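Local atomic coordinates of telomerase reverse transcriptase (Candida tropicalis MYA-3404, PDB entry 6ZD1), a protein that probably extends chromosome ends as a telomerase, reverse-transcribing a template held in its RNA component into telomeric DNA repeats. Residues S222-G227 against I439-C444; N207-Y212 against I234-K239; L126-S131 against L585-K590; I88-L93 against D97-T102; V306-E311 against I612-D617. All blocks are in the same frame, centred on the assembly; numbering follows the deposited sequence.

Interaction 1 of 5, residues S222-G227 against I439-C444; sequences SPESKG and IEDATC
Two carboxylates, those of Glu224 and Asp441, make the direct contact between the two segments. Along 222-227, Pro223 comes first: its CB is directed at the partner segment, but stays 5.2 Å from CG2 of Thr443. Glu224 follows and closes the gap. Its CG lies anti to the carbonyl carbon and the chain bends at chi2 (106°), which swings the carboxylate across to Asp441. Glu224 OE2 ends 3.3 Å from Asp441 OD2, and Glu224 OE1 is almost as near to it at 3.4 Å. The carboxylate planes stand 85° apart, and neither approach is a hydrogen bond, since both atoms are acceptors. Two negative charges this close would probably raise the proton affinity of one group. Past Glu224 the chain folds back in an inverse gamma turn centred on Lys226, with a weak bond of 2.9 Å from Gly227 N to Ser225 O.

The segment belongs to the loop joining strands 217-220 and 231-237 of the five-stranded mixed sheet. Asp441 occupies the turn from helix 428-440 into strand 443-446 of that sheet, where Thr443 pairs through its backbone with Thr230, while Glu440 makes a salt bridge to Lys353 of helix 349-359.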
# COMPACT_ATOMS: atom_id res chain seq x y z
N SER A 222 -28.68 -13.06 11.93
CA SER A 222 -28.17 -14.43 11.96
C SER A 222 -27.89 -14.90 10.54
O SER A 222 -28.75 -15.51 9.90
CB SER A 222 -29.16 -15.37 12.64
OG SER A 222 -30.39 -15.40 11.94
N PRO A 223 -26.70 -14.63 10.02
CA PRO A 223 -26.35 -15.08 8.67
C PRO A 223 -25.99 -16.56 8.70
O PRO A 223 -26.12 -17.23 9.72
CB PRO A 223 -25.14 -14.21 8.32
CG PRO A 223 -24.48 -13.97 9.64
CD PRO A 223 -25.59 -13.91 10.67
N GLU A 224 -25.57 -17.08 7.55
CA GLU A 224 -25.16 -18.47 7.44
C GLU A 224 -24.14 -18.82 8.52
O GLU A 224 -23.36 -17.96 8.97
CB GLU A 224 -24.57 -18.76 6.06
CG GLU A 224 -25.61 -18.96 4.96
CD GLU A 224 -25.71 -17.77 4.01
OE1 GLU A 224 -25.99 -17.99 2.82
OE2 GLU A 224 -25.50 -16.63 4.46
N SER A 225 -24.14 -20.08 8.94
CA SER A 225 -23.11 -20.56 9.85
C SER A 225 -21.73 -20.46 9.21
O SER A 225 -20.74 -20.23 9.91
CB SER A 225 -23.41 -21.99 10.30
OG SER A 225 -23.48 -22.87 9.19
N LYS A 226 -21.66 -20.64 7.89
CA LYS A 226 -20.43 -20.41 7.13
C LYS A 226 -20.26 -18.90 6.95
O LYS A 226 -20.60 -18.31 5.92
CB LYS A 226 -20.48 -21.13 5.79
CG LYS A 226 -20.68 -22.63 5.88
CD LYS A 226 -20.78 -23.24 4.49
CE LYS A 226 -20.96 -24.74 4.56
NZ LYS A 226 -21.07 -25.34 3.20
N GLY A 227 -19.71 -18.27 7.98
CA GLY A 227 -19.37 -16.86 7.93
C GLY A 227 -17.96 -16.64 8.42
O GLY A 227 -17.55 -15.50 8.69
N ILE A 439 -18.99 -12.39 -2.94
CA ILE A 439 -19.88 -11.31 -3.37
C ILE A 439 -21.11 -11.23 -2.47
O ILE A 439 -21.47 -10.16 -1.98
CB ILE A 439 -20.30 -11.52 -4.84
CG1 ILE A 439 -19.09 -11.46 -5.77
CG2 ILE A 439 -21.34 -10.50 -5.25
CD1 ILE A 439 -19.34 -12.11 -7.11
N GLU A 440 -21.76 -12.37 -2.23
CA GLU A 440 -23.08 -12.36 -1.62
C GLU A 440 -23.05 -12.45 -0.10
O GLU A 440 -24.03 -12.04 0.54
CB GLU A 440 -23.91 -13.52 -2.18
CG GLU A 440 -23.98 -13.53 -3.70
CD GLU A 440 -24.69 -14.76 -4.26
OE1 GLU A 440 -25.28 -14.64 -5.36
OE2 GLU A 440 -24.66 -15.82 -3.61
N ASP A 441 -21.97 -12.95 0.50
CA ASP A 441 -21.93 -13.17 1.94
C ASP A 441 -20.94 -12.25 2.65
O ASP A 441 -20.68 -12.44 3.84
CB ASP A 441 -21.59 -14.62 2.26
CG ASP A 441 -22.54 -15.60 1.60
OD1 ASP A 441 -22.07 -16.40 0.75
OD2 ASP A 441 -23.74 -15.58 1.91
N ALA A 442 -20.38 -11.26 1.96
CA ALA A 442 -19.46 -10.34 2.61
C ALA A 442 -20.22 -9.50 3.63
O ALA A 442 -21.21 -8.85 3.29
CB ALA A 442 -18.77 -9.45 1.58
N THR A 443 -19.76 -9.53 4.88
CA THR A 443 -20.35 -8.74 5.95
C THR A 443 -19.25 -7.95 6.65
O THR A 443 -18.07 -8.31 6.60
CB THR A 443 -21.08 -9.62 6.98
OG1 THR A 443 -20.17 -10.57 7.55
CG2 THR A 443 -22.24 -10.36 6.32
N CYS A 444 -19.65 -6.86 7.31
CA CYS A 444 -18.73 -6.02 8.05
C CYS A 444 -19.26 -5.76 9.45
O CYS A 444 -20.47 -5.80 9.69
CB CYS A 444 -18.47 -4.68 7.34
SG CYS A 444 -19.81 -3.48 7.44

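Interaction 2 of 5, residues N207-Y212 against I234-K239; sequences NWITKY and IKLIPK
Ile209 meets Ile234 and Leu236 where helix 198-216 lies across one face of the five-stranded mixed sheet, an alpha/beta packing. The short axes of helix 207-212 and strand 234-237 approach to 10.6 Å and cross at 113°, so the helix runs steeply over the strand. Ile234 and Leu236, two residues apart, present their side chains to the same helix face, whereas Lys235 between them points away.

The main bump is the end of Ile209. With CG1 anti to the carbonyl carbon and the chain extended (chi2 -179°), CD1 reaches into the hollow between two methyls of the strand, Ile234 CG2 at 4.0 Å and Leu236 CD1 at 3.9 Å. The side chains of Ile209 and Ile234 lie alongside one another, pointing opposite ways. Leu236 answers with a fork that straddles two consecutive helix residues: its CD1 rests against Ile209 CG1 at 3.7 Å, while its CD2 approaches Trp208 CD1 at 4.0 Å, oblique to the indole. Ser205 and Trp201, about one and two turns earlier on the helix, also touch Leu236, and Phe243 meets the Trp208 ring edge to face. The contact joins residues 207-212, at the end of the RNA-binding region, to a strand of the reverse transcriptase region.

Behind this interface, Asn207 O is gripped from opposite faces of its plane by Lys211 N and by Lys211 NZ, the latter 3.1 Å away and well above the carbonyl plane.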
# COMPACT_ATOMS: atom_id res chain seq x y z
N ASN A 207 -19.59 8.94 13.19
CA ASN A 207 -20.52 9.75 12.42
C ASN A 207 -20.57 9.31 10.96
O ASN A 207 -21.66 9.07 10.41
CB ASN A 207 -20.14 11.23 12.51
CG ASN A 207 -20.36 11.80 13.89
OD1 ASN A 207 -21.18 11.30 14.66
ND2 ASN A 207 -19.63 12.86 14.22
N TRP A 208 -19.41 9.21 10.31
CA TRP A 208 -19.39 8.84 8.89
C TRP A 208 -19.94 7.43 8.69
O TRP A 208 -20.71 7.19 7.75
CB TRP A 208 -17.98 8.94 8.33
CG TRP A 208 -17.86 8.42 6.92
CD1 TRP A 208 -17.58 7.13 6.54
CD2 TRP A 208 -18.01 9.17 5.71
NE1 TRP A 208 -17.56 7.04 5.17
CE2 TRP A 208 -17.82 8.27 4.63
CE3 TRP A 208 -18.30 10.51 5.43
CZ2 TRP A 208 -17.90 8.68 3.30
CZ3 TRP A 208 -18.38 10.91 4.10
CH2 TRP A 208 -18.18 10.00 3.06
N ILE A 209 -19.57 6.49 9.56
CA ILE A 209 -20.01 5.11 9.40
C ILE A 209 -21.52 5.01 9.54
O ILE A 209 -22.18 4.29 8.78
CB ILE A 209 -19.27 4.20 10.41
CG1 ILE A 209 -17.79 4.08 10.02
CG2 ILE A 209 -19.91 2.83 10.48
CD1 ILE A 209 -16.98 3.18 10.93
N THR A 210 -22.10 5.74 10.49
CA THR A 210 -23.55 5.72 10.66
C THR A 210 -24.27 6.24 9.42
O THR A 210 -25.29 5.68 9.00
CB THR A 210 -23.95 6.55 11.89
OG1 THR A 210 -23.39 5.95 13.07
CG2 THR A 210 -25.46 6.60 12.03
N LYS A 211 -23.74 7.30 8.81
CA LYS A 211 -24.35 7.83 7.59
C LYS A 211 -24.12 6.89 6.41
O LYS A 211 -25.03 6.66 5.61
CB LYS A 211 -23.79 9.22 7.29
CG LYS A 211 -24.05 10.23 8.41
CD LYS A 211 -23.25 11.51 8.21
CE LYS A 211 -23.44 12.46 9.38
NZ LYS A 211 -23.06 11.85 10.69
N TYR A 212 -22.91 6.34 6.28
CA TYR A 212 -22.61 5.43 5.18
C TYR A 212 -23.41 4.13 5.30
O TYR A 212 -23.76 3.53 4.27
CB TYR A 212 -21.11 5.14 5.15
CG TYR A 212 -20.68 4.11 4.12
CD1 TYR A 212 -20.41 4.47 2.81
CD2 TYR A 212 -20.53 2.77 4.47
CE1 TYR A 212 -20.02 3.53 1.87
CE2 TYR A 212 -20.14 1.82 3.54
CZ TYR A 212 -19.88 2.21 2.24
OH TYR A 212 -19.49 1.26 1.32
N ILE A 234 -14.46 -2.53 9.54
CA ILE A 234 -14.40 -1.32 8.73
C ILE A 234 -13.19 -0.49 9.12
O ILE A 234 -12.98 -0.17 10.30
CB ILE A 234 -15.69 -0.51 8.88
CG1 ILE A 234 -16.89 -1.33 8.41
CG2 ILE A 234 -15.60 0.78 8.09
CD1 ILE A 234 -18.18 -0.58 8.47
N LYS A 235 -12.39 -0.12 8.12
CA LYS A 235 -11.27 0.80 8.27
C LYS A 235 -11.55 2.04 7.43
O LYS A 235 -12.03 1.94 6.30
CB LYS A 235 -9.95 0.15 7.84
CG LYS A 235 -8.72 0.75 8.50
CD LYS A 235 -7.48 -0.07 8.20
CE LYS A 235 -6.74 0.46 6.97
NZ LYS A 235 -6.12 1.79 7.23
N LEU A 236 -11.28 3.22 8.00
CA LEU A 236 -11.56 4.49 7.34
C LEU A 236 -10.27 5.20 6.97
O LEU A 236 -9.27 5.11 7.69
CB LEU A 236 -12.42 5.39 8.23
CG LEU A 236 -13.83 4.86 8.49
CD1 LEU A 236 -14.62 5.81 9.38
CD2 LEU A 236 -14.57 4.61 7.19
N ILE A 237 -10.29 5.89 5.83
CA ILE A 237 -9.14 6.61 5.28
C ILE A 237 -9.60 8.01 4.87
O ILE A 237 -10.61 8.14 4.18
CB ILE A 237 -8.53 5.86 4.08
CG1 ILE A 237 -8.05 4.48 4.53
CG2 ILE A 237 -7.38 6.64 3.47
CD1 ILE A 237 -7.72 3.57 3.39
N PRO A 238 -8.85 9.06 5.22
CA PRO A 238 -9.36 10.43 5.08
C PRO A 238 -9.48 10.97 3.65
O PRO A 238 -8.68 11.81 3.22
CB PRO A 238 -8.36 11.25 5.90
CG PRO A 238 -7.76 10.25 6.87
CD PRO A 238 -7.63 9.01 6.04
N LYS A 239 -10.50 10.47 2.95
CA LYS A 239 -10.77 10.84 1.53
C LYS A 239 -11.41 12.24 1.45
O LYS A 239 -12.63 12.32 1.22
CB LYS A 239 -11.67 9.80 0.87
CG LYS A 239 -10.98 8.88 -0.13
CD LYS A 239 -11.25 9.25 -1.57
CE LYS A 239 -10.45 8.42 -2.56
NZ LYS A 239 -11.30 7.42 -3.24

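Interaction 3 of 5, residues L126-S131 against L585-K590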
# COMPACT_ATOMS: atom_id res chain seq x y z
N LEU A 126 18.94 -0.09 13.64
CA LEU A 126 19.83 0.36 14.71
C LEU A 126 21.13 0.94 14.19
O LEU A 126 21.79 1.70 14.91
CB LEU A 126 20.11 -0.81 15.67
CG LEU A 126 18.88 -1.37 16.39
CD1 LEU A 126 19.18 -2.72 17.04
CD2 LEU A 126 18.36 -0.39 17.43
N ASP A 127 21.52 0.62 12.95
CA ASP A 127 22.76 1.18 12.42
C ASP A 127 22.61 2.64 12.02
O ASP A 127 23.59 3.39 12.03
CB ASP A 127 23.24 0.35 11.22
CG ASP A 127 23.56 -1.09 11.59
OD1 ASP A 127 22.64 -1.82 12.00
OD2 ASP A 127 24.74 -1.49 11.45
N ASP A 128 21.38 3.06 11.69
CA ASP A 128 21.11 4.44 11.33
C ASP A 128 20.82 5.31 12.55
O ASP A 128 21.35 6.41 12.68
CB ASP A 128 19.93 4.51 10.35
CG ASP A 128 20.22 3.80 9.03
OD1 ASP A 128 19.60 2.74 8.78
OD2 ASP A 128 21.06 4.29 8.25
N VAL A 129 19.98 4.81 13.47
CA VAL A 129 19.60 5.59 14.65
C VAL A 129 20.79 5.86 15.55
O VAL A 129 20.92 6.95 16.12
CB VAL A 129 18.48 4.85 15.41
CG1 VAL A 129 18.13 5.58 16.71
CG2 VAL A 129 17.25 4.70 14.53
N LEU A 130 21.70 4.90 15.66
CA LEU A 130 22.80 4.99 16.61
C LEU A 130 23.92 5.82 16.02
O LEU A 130 24.59 5.40 15.07
CB LEU A 130 23.31 3.60 16.99
CG LEU A 130 22.38 2.78 17.90
CD1 LEU A 130 22.96 1.41 18.21
CD2 LEU A 130 22.10 3.54 19.18
N SER A 131 24.10 7.02 16.56
CA SER A 131 25.30 7.80 16.28
C SER A 131 25.84 8.49 17.53
O SER A 131 26.53 9.51 17.43
CB SER A 131 25.04 8.82 15.17
OG SER A 131 24.79 8.16 13.95
N LEU A 585 23.93 10.26 3.08
CA LEU A 585 23.04 10.21 1.93
C LEU A 585 22.15 8.98 1.98
O LEU A 585 20.97 9.04 1.64
CB LEU A 585 23.85 10.24 0.63
CG LEU A 585 23.01 10.07 -0.64
CD1 LEU A 585 22.30 11.38 -0.98
CD2 LEU A 585 23.84 9.58 -1.80
N PHE A 586 22.72 7.83 2.37
CA PHE A 586 21.94 6.60 2.37
C PHE A 586 20.92 6.58 3.49
O PHE A 586 19.81 6.07 3.30
CB PHE A 586 22.89 5.40 2.47
CG PHE A 586 23.80 5.24 1.27
CD1 PHE A 586 23.42 5.72 0.02
CD2 PHE A 586 25.03 4.61 1.40
CE1 PHE A 586 24.25 5.57 -1.07
CE2 PHE A 586 25.87 4.46 0.30
CZ PHE A 586 25.48 4.94 -0.93
N SER A 587 21.24 7.17 4.65
CA SER A 587 20.28 7.24 5.74
C SER A 587 19.11 8.14 5.38
O SER A 587 17.95 7.82 5.68
CB SER A 587 20.95 7.73 7.02
OG SER A 587 21.81 6.74 7.56
N ASN A 588 19.39 9.28 4.75
CA ASN A 588 18.32 10.17 4.32
C ASN A 588 17.47 9.52 3.23
O ASN A 588 16.24 9.60 3.28
CB ASN A 588 18.92 11.49 3.84
CG ASN A 588 17.87 12.47 3.38
OD1 ASN A 588 17.49 12.48 2.21
ND2 ASN A 588 17.40 13.30 4.30
N LEU A 589 18.11 8.86 2.26
CA LEU A 589 17.35 8.21 1.19
C LEU A 589 16.60 6.99 1.69
O LEU A 589 15.58 6.61 1.11
CB LEU A 589 18.28 7.83 0.04
CG LEU A 589 18.87 8.97 -0.80
CD1 LEU A 589 19.76 8.42 -1.89
CD2 LEU A 589 17.77 9.85 -1.39
N LYS A 590 17.07 6.36 2.77
CA LYS A 590 16.29 5.29 3.36
C LYS A 590 15.04 5.85 4.02
O LYS A 590 13.95 5.26 3.92
CB LYS A 590 17.14 4.50 4.36
CG LYS A 590 16.65 3.08 4.62
CD LYS A 590 15.53 3.07 5.62
CE LYS A 590 14.82 1.74 5.69
NZ LYS A 590 13.66 1.86 6.64
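Ser587 OG donates a hydrogen bond to Asp128 OD2 over 2.7 Å, and this is the direct contact between the two segments. The hydroxyl meets the carboxylate oxygen on its anti side, 24° out of the carboxylate plane. Both short side chains point across the gap. Similar chi1 values, -62° for Asp128 and -72° for Ser587, turn each polar group away from its own carbonyl carbon and into the gap. Because so little side chain intervenes, the CA atoms of the pair are only 6.3 Å apart, and the two segments bury 93 Å² in all.

A little further out, Asp128 OD1 faces the amine of Lys590, one turn beyond Ser587; at 6.4 Å from OD1 to NZ the opposite charges are not in contact, though they may favour one another at long range. Ser587 OG has a weak second bond to Lys583 O in its own helix.

Backbone bonds hold each side in shape: Leu130 N to Leu126 O, 3.3 Å, closes the single turn of 126-129, and Lys590 N to Phe586 O, 2.8 Å, continues the longer helix. The short turn leans on helix 158-179 through Val129 on Phe168 and Leu130 on Ile164. On the side of helix 582-596 turned from Asp128, Leu585 and Leu589 pack on helix 609-637; Phe586 stacks on Phe648 of helix 642-664. The arrangement thus links the RNA-binding region to the C-terminal helical bundle, consistent with the ring closure between RNA-binding domain and thumb typical of telomerase reverse transcriptases.

Interaction 4 of 5, residues I88-L93 against D97-T102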
# COMPACT_ATOMS: atom_id res chain seq x y z
N ILE A 88 8.05 15.91 25.19
CA ILE A 88 7.75 16.30 26.57
C ILE A 88 7.58 15.06 27.44
O ILE A 88 8.06 15.02 28.58
CB ILE A 88 6.51 17.21 26.60
CG1 ILE A 88 6.88 18.63 26.16
CG2 ILE A 88 5.87 17.22 27.98
CD1 ILE A 88 5.71 19.58 26.10
N ILE A 89 6.90 14.03 26.93
CA ILE A 89 6.79 12.77 27.66
C ILE A 89 8.17 12.15 27.83
O ILE A 89 8.54 11.71 28.93
CB ILE A 89 5.82 11.81 26.95
CG1 ILE A 89 4.46 12.48 26.71
CG2 ILE A 89 5.63 10.55 27.78
CD1 ILE A 89 3.56 12.46 27.90
N MSE A 90 8.95 12.10 26.76
CA MSE A 90 10.27 11.49 26.79
C MSE A 90 11.20 12.19 27.77
O MSE A 90 11.98 11.55 28.47
CB MSE A 90 10.90 11.48 25.39
CG MSE A 90 10.20 10.57 24.40
SE MSE A 90 10.06 8.73 25.05
CE MSE A 90 11.96 8.37 25.27
N GLY A 91 11.10 13.52 27.83
CA GLY A 91 11.89 14.26 28.80
C GLY A 91 11.53 13.89 30.23
O GLY A 91 12.41 13.64 31.06
N LYS A 92 10.23 13.85 30.53
CA LYS A 92 9.79 13.43 31.85
C LYS A 92 10.17 11.98 32.14
O LYS A 92 10.56 11.64 33.26
CB LYS A 92 8.27 13.61 31.98
CG LYS A 92 7.83 15.06 32.17
CD LYS A 92 6.32 15.18 32.08
CE LYS A 92 5.75 16.00 33.24
NZ LYS A 92 5.86 15.30 34.55
N LEU A 93 10.08 11.11 31.13
CA LEU A 93 10.33 9.69 31.35
C LEU A 93 11.81 9.39 31.52
O LEU A 93 12.20 8.57 32.36
CB LEU A 93 9.77 8.88 30.18
CG LEU A 93 8.38 8.26 30.35
CD1 LEU A 93 8.44 7.13 31.36
CD2 LEU A 93 7.36 9.30 30.78
N ASP A 97 20.89 11.46 32.14
CA ASP A 97 21.81 10.35 31.93
C ASP A 97 21.18 9.23 31.11
O ASP A 97 21.89 8.52 30.39
CB ASP A 97 22.31 9.81 33.28
CG ASP A 97 21.17 9.40 34.19
OD1 ASP A 97 20.04 9.89 34.00
OD2 ASP A 97 21.42 8.58 35.11
N ALA A 98 19.86 9.07 31.18
CA ALA A 98 19.20 8.03 30.39
C ALA A 98 19.36 8.28 28.90
O ALA A 98 19.34 7.32 28.11
CB ALA A 98 17.71 7.94 30.76
N TRP A 99 19.51 9.54 28.49
CA TRP A 99 19.83 9.89 27.11
C TRP A 99 21.31 9.70 26.79
O TRP A 99 21.68 9.75 25.61
CB TRP A 99 19.43 11.34 26.81
CG TRP A 99 17.98 11.64 27.05
CD1 TRP A 99 17.40 11.99 28.24
CD2 TRP A 99 16.93 11.64 26.08
NE1 TRP A 99 16.06 12.20 28.06
CE2 TRP A 99 15.74 11.99 26.75
CE3 TRP A 99 16.87 11.37 24.70
CZ2 TRP A 99 14.51 12.09 26.09
CZ3 TRP A 99 15.65 11.47 24.06
CH2 TRP A 99 14.49 11.82 24.75
N GLY A 100 22.16 9.53 27.80
CA GLY A 100 23.58 9.32 27.59
C GLY A 100 24.32 10.54 27.09
O GLY A 100 25.14 10.44 26.17
N GLY A 101 24.05 11.70 27.68
CA GLY A 101 24.76 12.90 27.29
C GLY A 101 23.84 14.04 26.91
O GLY A 101 22.79 13.82 26.29
N THR A 102 24.23 15.26 27.24
CA THR A 102 23.42 16.43 26.90
C THR A 102 23.51 16.79 25.42
O THR A 102 22.95 17.82 25.01
CB THR A 102 23.86 17.62 27.76
OG1 THR A 102 23.11 18.79 27.37
CG2 THR A 102 25.34 17.89 27.58
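Apolar contact is made by Met90, present as selenomethionine, and the six-membered ring of Trp99. Met90 CB lies 3.7 Å from Trp99 CH2 and as far from CZ2, so the base of the side chain does the touching. Trp99 CG stands anti to the carbonyl carbon (chi1 -57°), a setting from which the indole extends toward helix 79-93.

Backbone atoms of that helix add a second group of contacts. Met90 O sits 3.5 Å from Trp99 CZ2, oblique to the ring, while Gly91 N lies at the ring edge, near its plane, 4.1 Å from CZ2. None of these is a hydrogen bond.

Polar interactions fix the indole from outside the contact. Trp99 NE1 bonds to Leu94 O, just past the helix, and Lys105 makes a cation-pi interaction with the ring. The turn bearing Trp99 is tightened by Gly100 N to Asp97 O at 2.8 Å, and Asp97 forms a salt bridge with Arg43.

Gly100 then takes positive phi (70°), letting the chain turn away. The whole is a helix-loop-helix connection between helices 79-93 and 104-117, with a tryptophan folded back on the first helix within the largely helical RNA-binding region.

Interaction 5 of 5, residues V306-E311 against I612-D617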
# COMPACT_ATOMS: atom_id res chain seq x y z
N VAL A 306 -6.23 -1.58 -19.68
CA VAL A 306 -4.80 -1.45 -19.43
C VAL A 306 -4.54 -1.63 -17.94
O VAL A 306 -5.32 -1.17 -17.10
CB VAL A 306 -4.29 -0.08 -19.94
CG1 VAL A 306 -3.06 0.35 -19.19
CG2 VAL A 306 -4.01 -0.16 -21.43
N ASN A 307 -3.42 -2.28 -17.62
CA ASN A 307 -3.16 -2.71 -16.25
C ASN A 307 -2.32 -1.73 -15.44
O ASN A 307 -2.23 -1.90 -14.22
CB ASN A 307 -2.48 -4.08 -16.26
CG ASN A 307 -3.36 -5.17 -16.85
OD1 ASN A 307 -4.59 -5.11 -16.76
ND2 ASN A 307 -2.74 -6.16 -17.47
N SER A 308 -1.71 -0.72 -16.05
CA SER A 308 -0.83 0.17 -15.30
C SER A 308 -0.72 1.52 -16.00
O SER A 308 -1.15 1.68 -17.15
CB SER A 308 0.55 -0.46 -15.11
OG SER A 308 1.20 -0.65 -16.36
N THR A 309 -0.14 2.49 -15.29
CA THR A 309 -0.01 3.84 -15.85
C THR A 309 0.99 3.88 -16.99
O THR A 309 0.73 4.47 -18.04
CB THR A 309 0.38 4.83 -14.75
OG1 THR A 309 -0.77 5.15 -13.96
CG2 THR A 309 0.95 6.10 -15.36
N ASN A 310 2.17 3.27 -16.80
CA ASN A 310 3.16 3.26 -17.87
C ASN A 310 2.61 2.60 -19.13
O ASN A 310 3.00 2.97 -20.24
CB ASN A 310 4.43 2.55 -17.42
CG ASN A 310 5.11 3.24 -16.26
OD1 ASN A 310 4.53 4.11 -15.60
ND2 ASN A 310 6.36 2.87 -15.99
N GLU A 311 1.71 1.62 -18.97
CA GLU A 311 1.10 1.02 -20.15
C GLU A 311 0.18 2.01 -20.86
O GLU A 311 0.08 1.99 -22.09
CB GLU A 311 0.35 -0.26 -19.78
CG GLU A 311 0.46 -1.35 -20.84
CD GLU A 311 -0.60 -2.43 -20.71
OE1 GLU A 311 -1.45 -2.55 -21.61
OE2 GLU A 311 -0.57 -3.17 -19.70
N ILE A 612 1.74 -2.59 -8.93
CA ILE A 612 2.59 -2.68 -7.74
C ILE A 612 4.05 -2.53 -8.13
O ILE A 612 4.81 -1.77 -7.52
CB ILE A 612 2.35 -4.00 -6.99
CG1 ILE A 612 0.97 -4.00 -6.34
CG2 ILE A 612 3.43 -4.21 -5.94
CD1 ILE A 612 0.65 -5.30 -5.63
N ARG A 613 4.45 -3.24 -9.19
CA ARG A 613 5.85 -3.21 -9.61
C ARG A 613 6.26 -1.81 -10.03
O ARG A 613 7.26 -1.27 -9.54
CB ARG A 613 6.06 -4.22 -10.73
CG ARG A 613 7.34 -4.04 -11.51
CD ARG A 613 7.03 -3.61 -12.93
NE ARG A 613 8.21 -3.69 -13.78
CZ ARG A 613 8.17 -3.58 -15.11
NH1 ARG A 613 7.02 -3.37 -15.72
NH2 ARG A 613 9.29 -3.67 -15.81
N GLU A 614 5.47 -1.18 -10.90
CA GLU A 614 5.82 0.15 -11.40
C GLU A 614 5.87 1.18 -10.28
O GLU A 614 6.66 2.13 -10.34
CB GLU A 614 4.84 0.58 -12.50
CG GLU A 614 5.03 -0.19 -13.80
CD GLU A 614 3.97 0.11 -14.83
OE1 GLU A 614 3.24 1.12 -14.66
OE2 GLU A 614 3.85 -0.65 -15.81
N ASN A 615 5.04 1.02 -9.24
CA ASN A 615 5.11 1.93 -8.11
C ASN A 615 6.41 1.76 -7.35
O ASN A 615 7.07 2.75 -6.98
CB ASN A 615 3.92 1.71 -7.18
CG ASN A 615 2.61 2.10 -7.83
OD1 ASN A 615 2.49 3.17 -8.42
ND2 ASN A 615 1.62 1.22 -7.73
N VAL A 616 6.80 0.51 -7.08
CA VAL A 616 8.11 0.25 -6.51
C VAL A 616 9.20 0.80 -7.42
O VAL A 616 10.15 1.45 -6.95
CB VAL A 616 8.27 -1.26 -6.26
CG1 VAL A 616 9.69 -1.59 -5.85
CG2 VAL A 616 7.28 -1.72 -5.20
N ASP A 617 9.05 0.61 -8.73
CA ASP A 617 10.04 1.15 -9.67
C ASP A 617 10.07 2.67 -9.62
O ASP A 617 11.15 3.28 -9.71
CB ASP A 617 9.73 0.67 -11.09
CG ASP A 617 9.92 -0.83 -11.26
OD1 ASP A 617 10.37 -1.49 -10.30
OD2 ASP A 617 9.61 -1.34 -12.36
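The N-terminal end of helix 309-326, where Ser308 holds the N-cap position, is gripped by Glu614 reaching over from helix 609-637. Glu614 is extended beyond CG, and both of its carboxylate oxygens are used. Ser308 OG donates to Glu614 OE2 over 2.7 Å; chi1 of 63°, which sets OG between backbone N and carbonyl carbon, turns it to the Glu614 carboxylate. Asn310 N donates to Glu614 OE1 over 3.2 Å with an N-H...O angle of 153°. Each donor meets its oxygen on the syn side, roughly 30° out of the carboxylate plane.

The carboxylate thus supplies an acceptor to a backbone N-H in the first turn, and the helix end would probably favour its negative charge. This joins the start of a helix in the reverse transcriptase range to the C-terminal helical region, probably the thumb. Nearby, Asn307 O accepts from Thr611 OG1 and Ser608 OG, and Val306 pairs through its backbone with Arg499 of strand 495-500.

The Asn310 amide stacks on the carboxylate with the planes 21° apart, Asn310 CG being 3.2 Å from Glu614 OE1. Asn310 OD1 and Glu614 OE1, both acceptors, are 3.4 Å apart without bonding.

Overall arrangement
From the N terminus, interaction 4 closes first, a short local loop within the RNA-binding region. Interaction 3 opens at 126-131 and closes only at 585-590, so interactions 1 and 2 are both nested inside its loop. Interaction 2 joins 207-212 to 234-239; interaction 1 starts at 222-227, before that closure, and ends at 439-444, crossing it. These two meet on neighbouring strands of one sheet, where Cys444 SG lies 3.5 Å from Ile234 CD1. Interaction 5 opens at 306-311 and closes at 612-617, crossing interactions 1 and 3. Interactions 3 and 5 tie the C-terminal helices to the RNA-binding and reverse transcriptase regions respectively, their centres about 29 Å apart.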